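Local coordinates for SCO family protein (Aquifex aeolicus, PDB 3ME7) that probably binds copper through its thioredoxin-like SCO domain, the part of a membrane-anchored protein present here, and is thought to act in electron transport, at residues Thr69-Pro74 and Glu79-Phe84; Thr5-Asp10 and Val131-Glu136. All coordinates share one frame; numbering follows the deposited sequence. Where two conformers were deposited one is given.

Contact 1 of 2, residues Thr69-Pro74 and Glu79-Phe84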
ATOM      1  N   THR A  69      -4.220   1.681   0.103  1.00  7.62           N
ATOM      2  CA  THR A  69      -4.366   1.195  -1.266  1.00  7.72           C
ATOM      3  C   THR A  69      -4.104   2.379  -2.175  1.00  8.07           C
ATOM      4  O   THR A  69      -4.702   3.448  -2.008  1.00  8.34           O
ATOM      5  CB  THR A  69      -5.781   0.638  -1.505  1.00  8.19           C
ATOM      6  OG1 THR A  69      -5.960  -0.554  -0.727  1.00  9.17           O
ATOM      7  CG2 THR A  69      -6.001   0.287  -2.977  1.00  9.93           C
ATOM      8  N   PHE A  70      -3.183   2.239  -3.115  1.00  7.88           N
ATOM      9  CA  PHE A  70      -2.943   3.353  -4.028  1.00  9.38           C
ATOM     10  C   PHE A  70      -2.965   2.917  -5.473  1.00  8.22           C
ATOM     11  O   PHE A  70      -2.560   1.796  -5.801  1.00  8.19           O
ATOM     12  CB  PHE A  70      -1.656   4.107  -3.698  1.00 11.34           C
ATOM     13  CG  PHE A  70      -0.420   3.427  -4.152  1.00 12.96           C
ATOM     14  CD1 PHE A  70       0.212   2.523  -3.333  1.00 13.47           C
ATOM     15  CD2 PHE A  70       0.149   3.736  -5.385  1.00 12.21           C
ATOM     16  CE1 PHE A  70       1.383   1.896  -3.730  1.00 13.38           C
ATOM     17  CE2 PHE A  70       1.312   3.113  -5.799  1.00 13.67           C
ATOM     18  CZ  PHE A  70       1.936   2.188  -4.968  1.00 13.11           C
ATOM     19  N   THR A  71      -3.476   3.788  -6.328  1.00  8.08           N
ATOM     20  CA  THR A  71      -3.466   3.489  -7.758  1.00  8.47           C
ATOM     21  C   THR A  71      -2.194   3.938  -8.482  1.00  9.18           C
ATOM     22  O   THR A  71      -1.699   5.040  -8.288  1.00  9.75           O
ATOM     23  CB  THR A  71      -4.715   4.009  -8.493  1.00  8.19           C
ATOM     24  OG1 THR A  71      -4.531   3.748  -9.900  1.00 10.45           O
ATOM     25  CG2 THR A  71      -4.877   5.515  -8.283  1.00 11.15           C
ATOM     26  N   PHE A  72      -1.660   3.039  -9.298  1.00  8.43           N
ATOM     27  CA  PHE A  72      -0.497   3.362 -10.133  1.00  9.70           C
ATOM     28  C   PHE A  72      -0.825   3.749 -11.557  1.00 10.62           C
ATOM     29  O   PHE A  72       0.094   4.003 -12.362  1.00 10.89           O
ATOM     30  CB  PHE A  72       0.569   2.269 -10.085  1.00  9.63           C
ATOM     31  CG  PHE A  72       0.122   0.939 -10.612  1.00 11.07           C
ATOM     32  CD1 PHE A  72       0.118   0.669 -11.987  1.00 10.35           C
ATOM     33  CD2 PHE A  72      -0.236  -0.069  -9.723  1.00 10.57           C
ATOM     34  CE1 PHE A  72      -0.270  -0.622 -12.476  1.00 12.04           C
ATOM     35  CE2 PHE A  72      -0.618  -1.332 -10.179  1.00 11.86           C
ATOM     36  CZ  PHE A  72      -0.649  -1.610 -11.533  1.00 10.73           C
ATOM     37  N   ASP A  73      -2.117   3.823 -11.864  1.00 10.98           N
ATOM     38  CA  ASP A  73      -2.540   4.296 -13.170  1.00 12.38           C
ATOM     39  C   ASP A  73      -2.669   5.810 -13.122  1.00 13.00           C
ATOM     40  O   ASP A  73      -3.577   6.317 -12.480  1.00 13.26           O
ATOM     41  CB  ASP A  73      -3.864   3.652 -13.561  1.00 13.57           C
ATOM     42  CG  ASP A  73      -4.281   3.984 -14.987  1.00 18.64           C
ATOM     43  OD1 ASP A  73      -3.710   4.920 -15.583  1.00 14.89           O
ATOM     44  OD2 ASP A  73      -5.190   3.303 -15.504  1.00 15.75           O
ATOM     45  N   PRO A  74      -1.766   6.542 -13.817  1.00 14.58           N
ATOM     46  CA  PRO A  74      -1.816   8.004 -13.705  1.00 15.11           C
ATOM     47  C   PRO A  74      -3.038   8.655 -14.331  1.00 15.28           C
ATOM     48  O   PRO A  74      -3.232   9.857 -14.146  1.00 14.99           O
ATOM     49  CB  PRO A  74      -0.533   8.472 -14.403  1.00 15.94           C
ATOM     50  CG  PRO A  74      -0.156   7.387 -15.270  1.00 15.46           C
ATOM     51  CD  PRO A  74      -0.675   6.096 -14.699  1.00 15.74           C
ATOM     52  N   GLU A  79     -12.677  10.509  -8.762  1.00 11.36           N
ATOM     53  CA  GLU A  79     -13.871   9.727  -9.070  1.00 11.08           C
ATOM     54  C   GLU A  79     -13.567   8.222  -9.112  1.00 10.99           C
ATOM     55  O   GLU A  79     -14.285   7.415  -8.520  1.00 11.28           O
ATOM     56  CB  GLU A  79     -14.442  10.221 -10.410  1.00 12.93           C
ATOM     57  CG  GLU A  79     -15.633   9.463 -10.957  1.00 28.02           C
ATOM     58  CD  GLU A  79     -16.111  10.034 -12.287  1.00 15.88           C
ATOM     59  OE1 GLU A  79     -15.417   9.842 -13.316  1.00 28.56           O
ATOM     60  OE2 GLU A  79     -17.181  10.667 -12.304  1.00 28.42           O
ATOM     61  N   ASP A  80     -12.485   7.875  -9.805  1.00 10.23           N
ATOM     62  CA  ASP A  80     -12.062   6.476  -9.929  1.00 10.61           C
ATOM     63  C   ASP A  80     -11.724   5.828  -8.589  1.00 10.09           C
ATOM     64  O   ASP A  80     -12.134   4.690  -8.336  1.00 10.50           O
ATOM     65  CB  ASP A  80     -10.865   6.342 -10.866  1.00 11.51           C
ATOM     66  CG  ASP A  80     -11.201   6.686 -12.297  1.00 10.43           C
ATOM     67  OD1 ASP A  80     -12.211   6.181 -12.823  1.00 12.81           O
ATOM     68  OD2 ASP A  80     -10.452   7.464 -12.905  1.00 12.45           O
ATOM     69  N   ILE A  81     -10.962   6.533  -7.746  1.00 10.23           N
ATOM     70  CA  ILE A  81     -10.579   5.933  -6.464  1.00  9.91           C
ATOM     71  C   ILE A  81     -11.739   5.861  -5.472  1.00 10.19           C
ATOM     72  O   ILE A  81     -11.791   4.943  -4.655  1.00 10.43           O
ATOM     73  CB  ILE A  81      -9.299   6.546  -5.838  1.00 10.50           C
ATOM     74  CG1 ILE A  81      -9.416   8.065  -5.657  1.00 11.22           C
ATOM     75  CG2 ILE A  81      -8.065   6.134  -6.647  1.00 11.31           C
ATOM     76  CD1 ILE A  81      -8.307   8.629  -4.770  1.00 10.12           C
ATOM     77  N   LYS A  82     -12.650   6.830  -5.545  1.00 10.53           N
ATOM     78  CA  LYS A  82     -13.878   6.792  -4.753  0.50 10.88           C
ATOM     79  C   LYS A  82     -14.727   5.575  -5.129  1.00 10.92           C
ATOM     80  O   LYS A  82     -15.259   4.883  -4.257  1.00 11.01           O
ATOM     81  CB  LYS A  82     -14.674   8.088  -4.941  0.50 10.81           C
ATOM     82  CG  LYS A  82     -15.889   8.207  -4.028  0.50 16.29           C
ATOM     83  CD  LYS A  82     -15.471   8.043  -2.586  0.50 11.58           C
ATOM     84  CE  LYS A  82     -16.665   7.970  -1.654  0.50 17.17           C
ATOM     85  NZ  LYS A  82     -16.264   7.491  -0.307  0.50 11.49           N
ATOM     86  N   ARG A  83     -14.859   5.329  -6.429  1.00 11.24           N
ATOM     87  CA  ARG A  83     -15.558   4.124  -6.917  1.00 11.13           C
ATOM     88  C   ARG A  83     -14.903   2.834  -6.367  1.00 10.82           C
ATOM     89  O   ARG A  83     -15.589   1.936  -5.866  1.00 10.75           O
ATOM     90  CB  ARG A  83     -15.586   4.124  -8.449  1.00 12.51           C
ATOM     91  CG  ARG A  83     -16.560   3.109  -9.087  1.00 18.55           C
ATOM     92  CD  ARG A  83     -16.378   3.034 -10.618  1.00 16.03           C
ATOM     93  NE  ARG A  83     -15.045   2.531 -10.952  1.00 19.92           N
ATOM     94  CZ  ARG A  83     -14.117   3.202 -11.634  1.00 18.64           C
ATOM     95  NH1 ARG A  83     -14.361   4.420 -12.097  1.00 20.10           N
ATOM     96  NH2 ARG A  83     -12.930   2.652 -11.835  1.00 20.87           N
ATOM     97  N   PHE A  84     -13.571   2.779  -6.412  1.00 10.36           N
ATOM     98  CA  PHE A  84     -12.827   1.627  -5.883  1.00 10.83           C
ATOM     99  C   PHE A  84     -13.075   1.434  -4.382  1.00 11.32           C
ATOM    100  O   PHE A  84     -13.339   0.321  -3.938  1.00 11.96           O
ATOM    101  CB  PHE A  84     -11.328   1.781  -6.185  1.00 11.26           C
ATOM    102  CG  PHE A  84     -10.506   0.557  -5.870  1.00 11.67           C
ATOM    103  CD1 PHE A  84      -9.998   0.352  -4.577  1.00 11.82           C
ATOM    104  CD2 PHE A  84     -10.219  -0.379  -6.861  1.00 12.36           C
ATOM    105  CE1 PHE A  84      -9.244  -0.791  -4.281  1.00 11.87           C
ATOM    106  CE2 PHE A  84      -9.449  -1.512  -6.569  1.00 12.52           C
ATOM    107  CZ  PHE A  84      -8.969  -1.705  -5.281  1.00 12.70           C
TER
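In the beta-alpha-beta unit formed by strand 66-71, helix 78-87 and strand 95-100 of the thioredoxin-like fold, Thr69 and Thr71 of the first strand meet Phe84 and Ile81 of the helix. Two buried van der Waals contacts, each made by a threonine methyl, carry the packing. At the strand end, CG2 of Thr71 lies 3.6 Å from CG2 of Ile81, the branch methyl of the isoleucine, and the two side chains cross at about a right angle. One turn farther along the helix, and two residues back along the strand, CG2 of Thr69 comes within 3.7 Å of CE1 of Phe84, meeting the ring obliquely. With OG1 of Thr69 beside the backbone N (chi1 -67°) and CG2 anti to that N, the methyl is turned to the helix while the hydroxyl bonds to NE1 of Trp95.

Thr71 makes the same division with a different rotamer: OG1 is anti to the backbone N (chi1 175°) and CG2 lies between N and the carbonyl carbon, against Ile81. Its OG1 accepts the N-H of Asp73 at 3.1 Å from Asp73 N, an ST turn where the strand gives way to loop; the same oxygen is also hydrogen-bonded to Asp76 OD2. A valine here would probably leave the N-H of Asp73 without its side-chain acceptor and Asp76 OD2 without its hydroxyl partner, and the turn freer to move. On the helix, Asp80 OD1 uses its anti lone pair to hold Arg83 NH1 at 2.9 Å in a salt bridge.

The Phe84 ring also touches Ile36 and Val97 and lies about 5 Å, side chain to side chain, from Cys44, which forms the redox-active disulfide with Cys40. Between 69-74 and 79-84 the packing is thus apolar, while the threonine hydroxyls spend their polarity on Trp95, Asp76 and the ST turn.

Contact 2 of 2, residues Thr5-Asp10 and Val131-Glu136; sequences TYVPGD and VVLSPE
Tyr6, Val7, Leu133 and Glu136 join the N-terminal loop that precedes strand 12-15 to the end of strand 129-133, within the central mixed sheet of the thioredoxin-like fold, and to the turn that follows it. The inner half is apolar. Val7 CG2 sits 3.8 Å from CD2 of Leu133 and only a little farther from CD1, so one valine methyl meets both branches of the leucine end, the two side chains crossing at about a right angle. Both residues are buried and both also touch Ile139 of the neighbouring strand 139-144; Leu109 of helix 103-112 packs on Val7 as well.

The outer half is exposed and of a different kind. Tyr6 and Glu136 run side by side, pointing the same way, but the carboxylate leads away and the ring meets the glutamate through its backbone carbonyl oxygen and CB. With CG anti to its carbonyl carbon (chi1 -77°), the Tyr6 ring swings toward the 134-136 turn, bringing CE2 to 4.1 Å from CB of Glu136. That turn is an ST turn: Ser134 OG accepts the N-H of Glu136 at 3.1 Å from Glu136 N, and it is also bonded to the N of Gln138. The carbonyl oxygen of Glu136 lies in the plane of the Tyr6 ring at its edge, 3.3 Å from CD2 and 3.4 Å from CE2.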
ATOM      1  N   THR A   5      15.545   0.734   2.402  1.00 16.01           N
ATOM      2  CA  THR A   5      15.528   2.087   1.870  1.00 16.22           C
ATOM      3  C   THR A   5      14.202   2.749   2.256  1.00 14.96           C
ATOM      4  O   THR A   5      13.238   2.064   2.658  1.00 15.94           O
ATOM      5  CB  THR A   5      15.725   2.112   0.363  1.00 16.91           C
ATOM      6  OG1 THR A   5      14.651   1.416  -0.252  1.00 17.54           O
ATOM      7  CG2 THR A   5      17.057   1.470  -0.034  1.00 18.32           C
ATOM      8  N   TYR A   6      14.158   4.073   2.151  1.00 12.67           N
ATOM      9  CA  TYR A   6      13.043   4.857   2.641  1.00 11.78           C
ATOM     10  C   TYR A   6      12.170   5.323   1.488  1.00 11.70           C
ATOM     11  O   TYR A   6      12.685   5.726   0.428  1.00 12.41           O
ATOM     12  CB  TYR A   6      13.552   6.083   3.405  1.00 11.12           C
ATOM     13  CG  TYR A   6      14.042   5.751   4.802  1.00 10.78           C
ATOM     14  CD1 TYR A   6      15.304   5.202   4.997  1.00 11.45           C
ATOM     15  CD2 TYR A   6      13.238   5.975   5.918  1.00 11.65           C
ATOM     16  CE1 TYR A   6      15.749   4.873   6.275  1.00 11.27           C
ATOM     17  CE2 TYR A   6      13.678   5.668   7.194  1.00 11.62           C
ATOM     18  CZ  TYR A   6      14.937   5.103   7.365  1.00 11.74           C
ATOM     19  OH  TYR A   6      15.406   4.784   8.632  1.00 12.21           O
ATOM     20  N   VAL A   7      10.856   5.284   1.694  1.00 10.96           N
ATOM     21  CA  VAL A   7       9.942   5.936   0.755  1.00 10.89           C
ATOM     22  C   VAL A   7       9.951   7.448   1.049  1.00 11.29           C
ATOM     23  O   VAL A   7       9.735   7.851   2.195  1.00 12.28           O
ATOM     24  CB  VAL A   7       8.502   5.361   0.832  1.00 10.38           C
ATOM     25  CG1 VAL A   7       7.642   5.970  -0.278  1.00 10.59           C
ATOM     26  CG2 VAL A   7       8.516   3.839   0.652  1.00  9.45           C
ATOM     27  N   PRO A   8      10.223   8.290   0.029  1.00 11.11           N
ATOM     28  CA  PRO A   8      10.294   9.739   0.249  1.00 11.02           C
ATOM     29  C   PRO A   8       9.050  10.282   0.935  1.00 11.39           C
ATOM     30  O   PRO A   8       7.921  10.019   0.502  1.00 11.24           O
ATOM     31  CB  PRO A   8      10.427  10.310  -1.175  1.00 11.09           C
ATOM     32  CG  PRO A   8      11.152   9.226  -1.911  1.00 11.47           C
ATOM     33  CD  PRO A   8      10.574   7.936  -1.356  1.00 10.80           C
ATOM     34  N   GLY A   9       9.256  11.051   1.992  1.00 11.74           N
ATOM     35  CA  GLY A   9       8.150  11.533   2.815  1.00 10.82           C
ATOM     36  C   GLY A   9       7.374  12.692   2.204  1.00 11.12           C
ATOM     37  O   GLY A   9       6.237  12.962   2.592  1.00 11.06           O
ATOM     38  N   ASP A  10       7.985  13.374   1.237  1.00 11.21           N
ATOM     39  CA  ASP A  10       7.336  14.530   0.644  1.00 13.25           C
ATOM     40  C   ASP A  10       6.391  14.199  -0.517  1.00 12.73           C
ATOM     41  O   ASP A  10       5.801  15.115  -1.102  1.00 13.83           O
ATOM     42  CB  ASP A  10       8.369  15.595   0.226  1.00 16.40           C
ATOM     43  CG  ASP A  10       9.402  15.073  -0.762  1.00 22.05           C
ATOM     44  OD1 ASP A  10       9.488  13.844  -0.998  1.00 19.20           O
ATOM     45  OD2 ASP A  10      10.164  15.909  -1.299  1.00 19.78           O
ATOM     46  N   VAL A 131       3.582  -3.832   0.410  1.00  8.03           N
ATOM     47  CA  VAL A 131       4.834  -3.359   0.982  1.00  8.70           C
ATOM     48  C   VAL A 131       4.535  -2.912   2.405  1.00  9.62           C
ATOM     49  O   VAL A 131       3.523  -2.248   2.660  1.00 11.41           O
ATOM     50  CB  VAL A 131       5.449  -2.179   0.187  1.00  9.02           C
ATOM     51  CG1 VAL A 131       6.862  -1.849   0.712  1.00 12.03           C
ATOM     52  CG2 VAL A 131       5.528  -2.486  -1.310  1.00 12.57           C
ATOM     53  N   VAL A 132       5.427  -3.261   3.338  1.00  9.17           N
ATOM     54  CA  VAL A 132       5.221  -2.880   4.729  1.00  8.65           C
ATOM     55  C   VAL A 132       6.333  -1.939   5.167  1.00  8.87           C
ATOM     56  O   VAL A 132       7.507  -2.283   5.092  1.00 10.98           O
ATOM     57  CB  VAL A 132       5.114  -4.105   5.672  1.00  7.37           C
ATOM     58  CG1 VAL A 132       4.732  -3.610   7.073  1.00 10.49           C
ATOM     59  CG2 VAL A 132       4.035  -5.059   5.168  1.00 10.07           C
ATOM     60  N   LEU A 133       5.942  -0.738   5.600  1.00  8.07           N
ATOM     61  CA  LEU A 133       6.879   0.284   6.060  1.00  8.30           C
ATOM     62  C   LEU A 133       6.879   0.458   7.571  1.00  8.24           C
ATOM     63  O   LEU A 133       5.859   0.268   8.247  1.00  8.57           O
ATOM     64  CB  LEU A 133       6.533   1.643   5.449  1.00  8.96           C
ATOM     65  CG  LEU A 133       6.140   1.710   3.973  1.00  9.24           C
ATOM     66  CD1 LEU A 133       5.792   3.157   3.615  1.00  9.94           C
ATOM     67  CD2 LEU A 133       7.276   1.215   3.131  1.00  9.97           C
ATOM     68  N   SER A 134       8.038   0.857   8.086  1.00  8.63           N
ATOM     69  CA  SER A 134       8.170   1.220   9.482  1.00  8.70           C
ATOM     70  C   SER A 134       7.455   2.549   9.713  1.00  9.45           C
ATOM     71  O   SER A 134       7.096   3.238   8.744  1.00 10.53           O
ATOM     72  CB  SER A 134       9.649   1.377   9.815  1.00  8.90           C
ATOM     73  OG  SER A 134      10.141   2.618   9.309  1.00  9.94           O
ATOM     74  N   PRO A 135       7.252   2.943  10.987  1.00  9.62           N
ATOM     75  CA  PRO A 135       6.669   4.261  11.262  1.00 10.00           C
ATOM     76  C   PRO A 135       7.476   5.449  10.747  1.00 10.23           C
ATOM     77  O   PRO A 135       6.962   6.571  10.766  1.00 11.43           O
ATOM     78  CB  PRO A 135       6.587   4.300  12.799  1.00 10.59           C
ATOM     79  CG  PRO A 135       6.480   2.870  13.181  1.00 15.91           C
ATOM     80  CD  PRO A 135       7.364   2.138  12.226  1.00 10.23           C
ATOM     81  N   GLU A 136       8.721   5.209  10.333  1.00 10.55           N
ATOM     82  CA  GLU A 136       9.585   6.243   9.747  1.00 10.89           C
ATOM     83  C   GLU A 136       9.658   6.154   8.226  1.00 10.30           C
ATOM     84  O   GLU A 136      10.499   6.801   7.615  1.00 10.08           O
ATOM     85  CB  GLU A 136      11.018   6.152  10.298  1.00 12.66           C
ATOM     86  CG  GLU A 136      11.127   6.291  11.797  1.00 25.24           C
ATOM     87  CD  GLU A 136      10.611   7.625  12.295  1.00 15.14           C
ATOM     88  OE1 GLU A 136      10.837   8.668  11.623  1.00 25.68           O
ATOM     89  OE2 GLU A 136       9.998   7.635  13.385  1.00 26.58           O
TER

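Contacts 1 and 2 lie on opposite sides of the chain's centre, with their own centres 21 Å apart and their nearest atoms about 6 Å apart, so they do not touch. Both reach the same seven-stranded sheet: contact 1 through strand 66-71, contact 2 through strand 129-133, with strand 31-36 between them in the sheet order. Along the chain contact 1 is local and nested inside the long loop that contact 2 closes between residues 5-10 and 131-136. One therefore packs a helix beside the disulfide region of Cys40 and Cys44, whereas the other ties the N-terminal loop to the sheet away from that site.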